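Long-range contacts in tyrosine specific protein phosphatase (Trypanosoma cruzi, PDB 4AZ1), which probably removes phosphate from phosphotyrosine residues of other proteins, acting as a protein tyrosine phosphatase: residues 54-59 against 78-83; 172-177 against 184-189; 23-28 against 272-277. All blocks are in the same frame, centred on the assembly; numbering follows the deposited sequence.

Contact 1 of 3, residues 54-59 against 78-83; sequences ILANEA and NGNLID. With FMT (formic acid), chain H.
Asn78 and Asn80 reach Ile54, Ala56 and Asn57 through different first torsions. In Asn78, CG is anti to the backbone N (chi1 -176°), while in Asn80 it is anti to the carbonyl carbon (chi1 -62°); from these two starts one amide comes to the Ile54 carbonyl and the other to that of Asn57, before and after Ala56 in the chain. Asn78 ND2 donates to Ile54 O at 2.8 Å; the N-H points well at the oxygen (158°), which lies close to the plane of the Asn78 amide. Asn80 ND2 meets Asn57 O at 2.8 Å as well, but the bend at its hydrogen makes this bond weak, and Thr60 OG1 gives the same nitrogen another partner. Asparagine suits both places: a short side chain with a donor and an acceptor can tie a loop lacking regular pairing to the start of a strand. Ala56 turns its CB toward the strand, 3.2 Å from Asn80 OD1, 3.5 Å from Asn78 OD1 and 3.7 Å from Gly79 N, a close fit for a methyl group. Both OD1 atoms accept from Arg267 NH1, which would be expected to polarise their carbonyls. Asn57 turns its own OD1 to Phe268 N. The backbone N-H of Asn78 is taken by O1 of a formic acid molecule, probably from the crystallisation liquor. Asn78 ends what appears to be the family's Tyr-Ile-Asn motif, and its ND2 also bonds Asn49, in a loop that in relatives recognises phosphotyrosine. The contact packs the loop after helix 40-44 onto outermost strand 79-82 of the mixed sheet. That helix touches Leu55 and Asn78 through Ser42, while strand 90-93 runs antiparallel alongside, with Ala92 bonded to the backbone of Asn80.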
loop_
_atom_site.group_PDB
_atom_site.type_symbol
_atom_site.label_atom_id
_atom_site.label_comp_id
_atom_site.label_asym_id
_atom_site.label_seq_id
_atom_site.Cartn_x
_atom_site.Cartn_y
_atom_site.Cartn_z
ATOM N N ILE A 54 -12.394 -14.656 5.671
ATOM C CA ILE A 54 -12.126 -14.116 6.996
ATOM C C ILE A 54 -12.505 -12.653 6.940
ATOM O O ILE A 54 -11.734 -11.820 6.444
ATOM C CB ILE A 54 -10.657 -14.262 7.428
ATOM C CG1 ILE A 54 -10.174 -15.705 7.231
ATOM C CG2 ILE A 54 -10.506 -13.814 8.881
ATOM C CD1 ILE A 54 -10.466 -16.638 8.390
ATOM N N LEU A 55 -13.691 -12.348 7.456
ATOM C CA LEU A 55 -14.278 -11.022 7.312
ATOM C C LEU A 55 -14.450 -10.355 8.671
ATOM O O LEU A 55 -14.616 -11.037 9.685
ATOM C CB LEU A 55 -15.637 -11.131 6.620
ATOM C CG LEU A 55 -15.670 -11.839 5.266
ATOM C CD1 LEU A 55 -17.098 -11.912 4.740
ATOM C CD2 LEU A 55 -14.764 -11.143 4.257
ATOM N N ALA A 56 -14.409 -9.024 8.688
ATOM C CA ALA A 56 -14.578 -8.250 9.925
ATOM C C ALA A 56 -16.048 -7.908 10.175
ATOM O O ALA A 56 -16.706 -7.384 9.277
ATOM C CB ALA A 56 -13.755 -6.966 9.834
ATOM N N ASN A 57 -16.555 -8.179 11.383
ATOM C CA ASN A 57 -17.937 -7.810 11.736
ATOM C C ASN A 57 -18.209 -6.327 11.544
ATOM O O ASN A 57 -17.396 -5.493 11.940
ATOM C CB ASN A 57 -18.271 -8.152 13.195
ATOM C CG ASN A 57 -17.987 -9.596 13.544
ATOM O OD1 ASN A 57 -16.971 -10.165 13.138
ATOM N ND2 ASN A 57 -18.884 -10.195 14.311
ATOM N N GLU A 58 -19.363 -6.005 10.966
ATOM C CA GLU A 58 -19.740 -4.623 10.711
ATOM C C GLU A 58 -19.875 -3.823 12.005
ATOM O O GLU A 58 -19.391 -2.695 12.104
ATOM C CB GLU A 58 -21.072 -4.588 9.955
ATOM C CG GLU A 58 -21.462 -3.219 9.430
ATOM C CD GLU A 58 -20.503 -2.716 8.364
ATOM O OE1 GLU A 58 -19.979 -3.550 7.590
ATOM O OE2 GLU A 58 -20.278 -1.486 8.295
ATOM N N ALA A 59 -20.534 -4.417 12.996
ATOM C CA ALA A 59 -20.873 -3.717 14.235
ATOM C C ALA A 59 -19.666 -3.159 14.983
ATOM O O ALA A 59 -19.777 -2.144 15.665
ATOM C CB ALA A 59 -21.669 -4.631 15.147
ATOM N N ASN A 78 -9.258 -4.775 7.446
ATOM C CA ASN A 78 -10.061 -5.911 7.893
ATOM C C ASN A 78 -9.781 -6.074 9.388
ATOM O O ASN A 78 -8.890 -6.837 9.782
ATOM C CB ASN A 78 -9.648 -7.159 7.111
ATOM C CG ASN A 78 -10.488 -8.376 7.432
ATOM O OD1 ASN A 78 -10.872 -8.610 8.579
ATOM N ND2 ASN A 78 -10.755 -9.180 6.410
ATOM N N GLY A 79 -10.502 -5.319 10.218
ATOM C CA GLY A 79 -10.203 -5.307 11.643
ATOM C C GLY A 79 -11.366 -4.894 12.518
ATOM O O GLY A 79 -12.304 -4.238 12.058
ATOM N N ASN A 80 -11.307 -5.276 13.792
ATOM C CA ASN A 80 -12.382 -4.958 14.724
ATOM C C ASN A 80 -11.850 -4.446 16.050
ATOM O O ASN A 80 -10.762 -4.844 16.494
ATOM C CB ASN A 80 -13.252 -6.186 14.982
ATOM C CG ASN A 80 -13.936 -6.691 13.728
ATOM O OD1 ASN A 80 -13.380 -7.516 12.997
ATOM N ND2 ASN A 80 -15.159 -6.211 13.479
ATOM N N LEU A 81 -12.626 -3.568 16.679
ATOM C CA LEU A 81 -12.304 -3.048 18.005
ATOM C C LEU A 81 -12.641 -4.107 19.051
ATOM O O LEU A 81 -13.784 -4.514 19.165
ATOM C CB LEU A 81 -13.129 -1.786 18.293
ATOM C CG LEU A 81 -12.783 -1.028 19.577
ATOM C CD1 LEU A 81 -11.344 -0.584 19.533
ATOM C CD2 LEU A 81 -13.699 0.183 19.822
ATOM N N ILE A 82 -11.656 -4.568 19.810
ATOM C CA ILE A 82 -11.972 -5.513 20.870
ATOM C C ILE A 82 -12.004 -4.818 22.220
ATOM O O ILE A 82 -10.997 -4.263 22.658
ATOM C CB ILE A 82 -10.978 -6.673 20.921
ATOM C CG1 ILE A 82 -10.762 -7.250 19.513
ATOM C CG2 ILE A 82 -11.489 -7.751 21.899
ATOM C CD1 ILE A 82 -11.971 -7.977 18.949
ATOM N N ASP A 83 -13.157 -4.861 22.883
ATOM C CA ASP A 83 -13.321 -4.219 24.182
ATOM C C ASP A 83 -13.817 -5.257 25.188
ATOM O O ASP A 83 -14.896 -5.830 25.018
ATOM C CB ASP A 83 -14.320 -3.057 24.067
ATOM C CG ASP A 83 -14.554 -2.324 25.396
ATOM O OD1 ASP A 83 -13.589 -2.095 26.166
ATOM O OD2 ASP A 83 -15.720 -1.959 25.660
HETATM C C FMT H . -5.443 -4.668 7.420
HETATM O O1 FMT H . -6.510 -4.808 6.805
HETATM O O2 FMT H . -5.302 -4.762 8.650
#

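Contact 2 of 3, residues 172-177 against 184-189; sequences RYLILQ and HKFTQV
Arg172 and Gln188 pair across a beta hairpin in which strands 169-177 and 184-191 run antiparallel within the mixed sheet of the phosphatase domain. Arg172 can be followed outward along its neighbour. CB lies 3.9 Å from Gln188 O; CG, CD, NE and CZ of the extended chain then all pass near Gln188 OE1, CD at 3.4 Å, but the bond itself is made by NH1. It donates to OE1 at 2.9 Å; the oxygen sits at the guanidinium edge, in its plane, and receives the N-H on a lone pair. The two flat groups are nevertheless turned 43° against each other. NH1 also bonds Gln190 OE1, the guanidinium makes a cation-pi contact with Trp134, and Gln188 NE2 reaches Tyr133 OH, so each end of the glutamine amide has a partner. A long, multiply donating side chain suits this partly exposed position, where acceptors and an aromatic ring surround the guanidinium.

Next to this polar pair, on the same face, Leu174, Phe186 and Leu176 form an apolar cluster. Phe186 CG stands between its backbone N and carbonyl carbon (chi1 79°), the crowded position, and the ring lies under Leu174: CB of the leucine is over one face, 4.1 Å from the centroid, in a CH-pi contact. Leu174 CD1 adds a touch at Phe186 CZ, 3.6 Å away, and Leu176 CD1 meets CE1 at 3.7 Å. Leu108 of helix 101-110 borders both Phe186 and Leu176, an apolar neighbourhood that suits leucine and phenylalanine. Hydrogen-bonded pairs Arg172-Gln188, Leu174-Phe186 and Leu176-His184 each contribute two backbone bonds. The non-hydrogen-bonded pairs face the other way: Ile175 CG1 runs beside Lys185 CG, and Thr187 OG1 approaches the edge of the Tyr173 ring, 3.4 Å from CD1.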
loop_
_atom_site.group_PDB
_atom_site.type_symbol
_atom_site.label_atom_id
_atom_site.label_comp_id
_atom_site.label_asym_id
_atom_site.label_seq_id
_atom_site.Cartn_x
_atom_site.Cartn_y
_atom_site.Cartn_z
ATOM N N ARG A 172 10.715 -2.102 16.656
ATOM C CA ARG A 172 10.999 -1.070 15.668
ATOM C C ARG A 172 10.328 0.219 16.116
ATOM O O ARG A 172 9.120 0.248 16.367
ATOM C CB ARG A 172 10.480 -1.500 14.287
ATOM C CG ARG A 172 11.060 -2.836 13.794
ATOM C CD ARG A 172 10.593 -3.194 12.386
ATOM N NE ARG A 172 11.288 -4.379 11.890
ATOM C CZ ARG A 172 10.814 -5.626 11.952
ATOM N NH1 ARG A 172 9.624 -5.876 12.483
ATOM N NH2 ARG A 172 11.540 -6.628 11.475
ATOM N N TYR A 173 11.121 1.272 16.259
ATOM C CA TYR A 173 10.591 2.567 16.666
ATOM C C TYR A 173 10.489 3.403 15.398
ATOM O O TYR A 173 11.486 3.659 14.710
ATOM C CB TYR A 173 11.486 3.214 17.754
ATOM C CG TYR A 173 11.671 2.271 18.928
ATOM C CD1 TYR A 173 10.692 2.156 19.917
ATOM C CD2 TYR A 173 12.793 1.455 19.019
ATOM C CE1 TYR A 173 10.838 1.263 20.973
ATOM C CE2 TYR A 173 12.952 0.573 20.071
ATOM C CZ TYR A 173 11.968 0.478 21.043
ATOM O OH TYR A 173 12.120 -0.400 22.090
ATOM N N LEU A 174 9.268 3.813 15.092
ATOM C CA LEU A 174 8.944 4.318 13.774
ATOM C C LEU A 174 8.318 5.709 13.839
ATOM O O LEU A 174 7.764 6.120 14.869
ATOM C CB LEU A 174 8.002 3.320 13.072
ATOM C CG LEU A 174 8.624 1.939 12.813
ATOM C CD1 LEU A 174 7.570 0.889 12.467
ATOM C CD2 LEU A 174 9.679 2.026 11.695
ATOM N N ILE A 175 8.431 6.442 12.741
ATOM C CA ILE A 175 7.794 7.744 12.633
ATOM C C ILE A 175 6.947 7.795 11.366
ATOM O O ILE A 175 7.463 7.608 10.254
ATOM C CB ILE A 175 8.844 8.891 12.641
ATOM C CG1 ILE A 175 9.676 8.843 13.932
ATOM C CG2 ILE A 175 8.163 10.232 12.525
ATOM C CD1 ILE A 175 10.779 9.919 14.009
ATOM N N LEU A 176 5.645 8.013 11.531
ATOM C CA LEU A 176 4.748 8.197 10.393
ATOM C C LEU A 176 4.566 9.676 10.134
ATOM O O LEU A 176 4.356 10.452 11.082
ATOM C CB LEU A 176 3.386 7.563 10.674
ATOM C CG LEU A 176 3.242 6.103 10.267
ATOM C CD1 LEU A 176 1.959 5.500 10.840
ATOM C CD2 LEU A 176 3.245 6.022 8.757
ATOM N N GLN A 177 4.647 10.076 8.863
ATOM C CA GLN A 177 4.431 11.469 8.519
ATOM C C GLN A 177 3.660 11.663 7.205
ATOM O O GLN A 177 3.859 10.912 6.242
ATOM C CB GLN A 177 5.768 12.214 8.455
ATOM C CG GLN A 177 5.613 13.721 8.649
ATOM C CD GLN A 177 6.942 14.463 8.613
ATOM O OE1 GLN A 177 8.010 13.849 8.534
ATOM N NE2 GLN A 177 6.881 15.791 8.668
ATOM N N HIS A 184 4.041 11.397 13.638
ATOM C CA HIS A 184 3.516 10.557 14.704
ATOM C C HIS A 184 4.443 9.372 14.945
ATOM O O HIS A 184 4.685 8.564 14.034
ATOM C CB HIS A 184 2.103 10.055 14.378
ATOM C CG HIS A 184 1.586 9.036 15.352
ATOM N ND1 HIS A 184 1.188 9.363 16.633
ATOM C CD2 HIS A 184 1.415 7.698 15.241
ATOM C CE1 HIS A 184 0.793 8.273 17.264
ATOM N NE2 HIS A 184 0.918 7.247 16.444
ATOM N N LYS A 185 4.960 9.272 16.167
ATOM C CA LYS A 185 5.827 8.163 16.553
ATOM C C LYS A 185 4.999 6.984 17.041
ATOM O O LYS A 185 3.971 7.166 17.691
ATOM C CB LYS A 185 6.780 8.594 17.666
ATOM C CG LYS A 185 7.751 9.689 17.254
ATOM C CD LYS A 185 8.711 10.027 18.379
ATOM C CE LYS A 185 9.746 11.038 17.911
ATOM N NZ LYS A 185 10.761 11.312 18.960
ATOM N N PHE A 186 5.440 5.776 16.713
ATOM C CA PHE A 186 4.834 4.577 17.269
ATOM C C PHE A 186 5.855 3.442 17.318
ATOM O O PHE A 186 6.911 3.501 16.664
ATOM C CB PHE A 186 3.555 4.182 16.501
ATOM C CG PHE A 186 3.807 3.471 15.192
ATOM C CD1 PHE A 186 4.104 4.185 14.040
ATOM C CD2 PHE A 186 3.726 2.080 15.116
ATOM C CE1 PHE A 186 4.324 3.530 12.829
ATOM C CE2 PHE A 186 3.944 1.408 13.912
ATOM C CZ PHE A 186 4.239 2.140 12.763
ATOM N N THR A 187 5.556 2.430 18.127
ATOM C CA THR A 187 6.422 1.265 18.250
ATOM C C THR A 187 5.725 0.052 17.618
ATOM O O THR A 187 4.552 -0.217 17.909
ATOM C CB THR A 187 6.757 1.006 19.735
ATOM O OG1 THR A 187 7.285 2.205 20.322
ATOM C CG2 THR A 187 7.776 -0.106 19.876
ATOM N N GLN A 188 6.417 -0.645 16.715
ATOM C CA GLN A 188 5.958 -1.963 16.264
ATOM C C GLN A 188 6.820 -3.044 16.904
ATOM O O GLN A 188 8.047 -2.952 16.904
ATOM C CB GLN A 188 5.976 -2.115 14.731
ATOM C CG GLN A 188 5.357 -3.431 14.235
ATOM C CD GLN A 188 6.316 -4.241 13.362
ATOM O OE1 GLN A 188 7.541 -4.083 13.449
ATOM N NE2 GLN A 188 5.761 -5.104 12.510
ATOM N N VAL A 189 6.172 -4.065 17.459
ATOM C CA VAL A 189 6.880 -5.165 18.103
ATOM C C VAL A 189 6.517 -6.430 17.321
ATOM O O VAL A 189 5.345 -6.783 17.222
ATOM C CB VAL A 189 6.447 -5.316 19.579
ATOM C CG1 VAL A 189 7.284 -6.389 20.286
ATOM C CG2 VAL A 189 6.599 -3.983 20.318
#

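Contact 3 of 3, residues 23-28 against 272-277; sequences REFSLL and QRMEQY
Phe25 and Tyr277 carry most of this contact, which brings helix 14-30 against the start of helix 274-288. The Phe25 ring lies flat under the backbone of Met274, whose CA stands over the ring centre 3.6 Å from the centroid, a CH-pi contact. Gln272 O comes to the ring edge, in its plane, 3.4 Å from CZ. The phenylalanine CG is anti to the backbone N (chi1 -176°), a torsion that puts it 3.9 Å from Met274 CA. A flat apolar ring suits such a place, since it can cover the turn leading into a helix at close range. Tyr277 slides past Phe25 in the opposite direction, its CB 3.7 Å from Phe25 CD1, while Leu28 CD1 lies over the face of the tyrosine ring, 4.1 Å from its centroid. At the far end, Tyr277 OH donates a short 2.5 Å hydrogen bond to Glu24 OE1. The oxygen is in the plane of the phenol ring, but the hydroxyl approaches it from above the carboxylate plane, with the two planes 72° apart.

A second shell of partners helps to position these groups. Glu24 OE2 forms a salt bridge with Arg20 NE, and OE1 also bonds Tyr281 OH, an environment likely to favour a charged carboxylate. Tyr257 of helix 255-266 packs against both Leu28 and Tyr277. Inside the turn, Gln276 OE1 accepts from Arg273 N at 3.1 Å. Arg273 NE makes a salt bridge with Asp196 OD1; Asp196 corresponds to the aspartate of the family's WPD loop, with Trp194 beside Gln276. The glutamine-containing turn before helix 274-288 corresponds to the Q-loop of protein tyrosine phosphatases, which in relatives borders the active site; helix 14-30 packs against this turn through Phe25.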
loop_
_atom_site.group_PDB
_atom_site.type_symbol
_atom_site.label_atom_id
_atom_site.label_comp_id
_atom_site.label_asym_id
_atom_site.label_seq_id
_atom_site.Cartn_x
_atom_site.Cartn_y
_atom_site.Cartn_z
ATOM N N ARG A 23 -12.632 -30.075 24.674
ATOM C CA ARG A 23 -14.089 -29.993 24.819
ATOM C C ARG A 23 -14.601 -28.545 24.742
ATOM O O ARG A 23 -15.581 -28.265 24.053
ATOM C CB ARG A 23 -14.496 -30.617 26.149
ATOM C CG ARG A 23 -15.989 -30.800 26.324
ATOM C CD ARG A 23 -16.291 -31.399 27.697
ATOM N NE ARG A 23 -15.939 -30.463 28.763
ATOM C CZ ARG A 23 -15.051 -30.713 29.722
ATOM N NH1 ARG A 23 -14.420 -31.890 29.768
ATOM N NH2 ARG A 23 -14.804 -29.784 30.643
ATOM N N GLU A 24 -13.936 -27.629 25.445
ATOM C CA GLU A 24 -14.334 -26.225 25.419
ATOM C C GLU A 24 -14.146 -25.605 24.041
ATOM O O GLU A 24 -14.998 -24.850 23.571
ATOM C CB GLU A 24 -13.530 -25.413 26.444
ATOM C CG GLU A 24 -14.020 -25.579 27.884
ATOM C CD GLU A 24 -13.129 -24.831 28.873
ATOM O OE1 GLU A 24 -12.220 -24.071 28.437
ATOM O OE2 GLU A 24 -13.350 -24.998 30.089
ATOM N N PHE A 25 -13.021 -25.902 23.395
ATOM C CA PHE A 25 -12.798 -25.335 22.076
ATOM C C PHE A 25 -13.851 -25.824 21.067
ATOM O O PHE A 25 -14.342 -25.037 20.253
ATOM C CB PHE A 25 -11.385 -25.619 21.576
ATOM C CG PHE A 25 -11.080 -24.971 20.264
ATOM C CD1 PHE A 25 -10.792 -23.611 20.198
ATOM C CD2 PHE A 25 -11.103 -25.712 19.085
ATOM C CE1 PHE A 25 -10.516 -22.998 18.978
ATOM C CE2 PHE A 25 -10.819 -25.103 17.857
ATOM C CZ PHE A 25 -10.534 -23.744 17.812
ATOM N N SER A 26 -14.203 -27.109 21.126
ATOM C CA SER A 26 -15.237 -27.639 20.249
ATOM C C SER A 26 -16.582 -26.968 20.508
ATOM O O SER A 26 -17.321 -26.655 19.578
ATOM C CB SER A 26 -15.363 -29.158 20.406
ATOM O OG SER A 26 -14.192 -29.797 19.925
ATOM N N LEU A 27 -16.887 -26.730 21.777
ATOM C CA LEU A 27 -18.109 -26.025 22.138
ATOM C C LEU A 27 -18.117 -24.600 21.573
ATOM O O LEU A 27 -19.154 -24.114 21.109
ATOM C CB LEU A 27 -18.287 -26.033 23.657
ATOM C CG LEU A 27 -19.510 -25.354 24.261
ATOM C CD1 LEU A 27 -20.795 -26.052 23.804
ATOM C CD2 LEU A 27 -19.399 -25.362 25.783
ATOM N N LEU A 28 -16.968 -23.937 21.576
ATOM C CA LEU A 28 -16.880 -22.612 20.957
ATOM C C LEU A 28 -17.173 -22.657 19.454
ATOM O O LEU A 28 -17.918 -21.825 18.944
ATOM C CB LEU A 28 -15.503 -21.984 21.183
ATOM C CG LEU A 28 -15.164 -21.483 22.583
ATOM C CD1 LEU A 28 -13.671 -21.224 22.686
ATOM C CD2 LEU A 28 -15.939 -20.214 22.914
ATOM N N GLN A 272 -8.522 -19.255 16.517
ATOM C CA GLN A 272 -8.865 -20.031 15.344
ATOM C C GLN A 272 -8.581 -21.524 15.534
ATOM O O GLN A 272 -9.275 -22.354 14.976
ATOM C CB GLN A 272 -8.029 -19.482 14.180
ATOM C CG GLN A 272 -8.252 -20.114 12.812
ATOM C CD GLN A 272 -7.386 -19.428 11.747
ATOM O OE1 GLN A 272 -6.393 -18.765 12.073
ATOM N NE2 GLN A 272 -7.767 -19.571 10.486
ATOM N N ARG A 273 -7.555 -21.859 16.314
ATOM C CA ARG A 273 -7.090 -23.247 16.401
ATOM C C ARG A 273 -7.073 -23.706 17.835
ATOM O O ARG A 273 -6.876 -22.897 18.744
ATOM C CB ARG A 273 -5.675 -23.391 15.806
ATOM C CG ARG A 273 -5.553 -22.814 14.405
ATOM C CD ARG A 273 -4.261 -23.263 13.707
ATOM N NE ARG A 273 -3.916 -22.378 12.588
ATOM C CZ ARG A 273 -4.527 -22.397 11.399
ATOM N NH1 ARG A 273 -5.538 -23.238 11.180
ATOM N NH2 ARG A 273 -4.140 -21.568 10.428
ATOM N N MET A 274 -7.263 -25.008 18.030
ATOM C CA MET A 274 -7.379 -25.574 19.369
ATOM C C MET A 274 -6.147 -25.236 20.221
ATOM O O MET A 274 -6.266 -24.832 21.385
ATOM C CB MET A 274 -7.599 -27.091 19.280
ATOM C CG MET A 274 -7.825 -27.790 20.620
ATOM S SD MET A 274 -6.264 -28.168 21.471
ATOM C CE MET A 274 -5.770 -29.659 20.596
ATOM N N GLU A 275 -4.961 -25.387 19.640
ATOM C CA GLU A 275 -3.741 -25.174 20.413
ATOM C C GLU A 275 -3.573 -23.702 20.752
ATOM O O GLU A 275 -2.908 -23.374 21.730
ATOM C CB GLU A 275 -2.494 -25.726 19.701
ATOM C CG GLU A 275 -2.089 -24.947 18.481
ATOM C CD GLU A 275 -2.884 -25.329 17.247
ATOM O OE1 GLU A 275 -3.813 -26.174 17.356
ATOM O OE2 GLU A 275 -2.566 -24.784 16.166
ATOM N N GLN A 276 -4.200 -22.813 19.978
ATOM C CA GLN A 276 -4.127 -21.388 20.314
ATOM C C GLN A 276 -4.981 -21.090 21.552
ATOM O O GLN A 276 -4.625 -20.244 22.355
ATOM C CB GLN A 276 -4.544 -20.508 19.120
ATOM C CG GLN A 276 -3.488 -20.478 17.987
ATOM C CD GLN A 276 -4.090 -20.047 16.658
ATOM O OE1 GLN A 276 -5.297 -19.791 16.579
ATOM N NE2 GLN A 276 -3.263 -19.986 15.605
ATOM N N TYR A 277 -6.102 -21.792 21.694
ATOM C CA TYR A 277 -6.963 -21.647 22.866
ATOM C C TYR A 277 -6.248 -22.245 24.083
ATOM O O TYR A 277 -6.258 -21.687 25.197
ATOM C CB TYR A 277 -8.304 -22.362 22.599
ATOM C CG TYR A 277 -9.312 -22.289 23.734
ATOM C CD1 TYR A 277 -9.960 -21.091 24.049
ATOM C CD2 TYR A 277 -9.637 -23.421 24.468
ATOM C CE1 TYR A 277 -10.896 -21.025 25.090
ATOM C CE2 TYR A 277 -10.571 -23.368 25.511
ATOM C CZ TYR A 277 -11.198 -22.165 25.808
ATOM O OH TYR A 277 -12.129 -22.109 26.831
#

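Overall arrangement
Contacts 1 and 2 meet the same mixed sheet in different ways, their centres 24 Å apart: contact 1 fastens a loop to an outermost strand, whereas contact 2 joins two interior strands. Contact 3 joins helix 14-30 to the turn and start of helix 274-288, and sits across the chain's centre from contact 2. Contact 1 is buried yet largely polar, relying on side-chain amides where regular pairing is absent. Contact 2, partly buried, depends on a backbone ladder with an apolar cluster on one face, and contact 3, also partly buried, on aromatic packing closed by a hydroxyl-carboxylate bond. Sequence separation differs sharply: contact 2 is a local hairpin, while contact 3 unites distant parts of the chain.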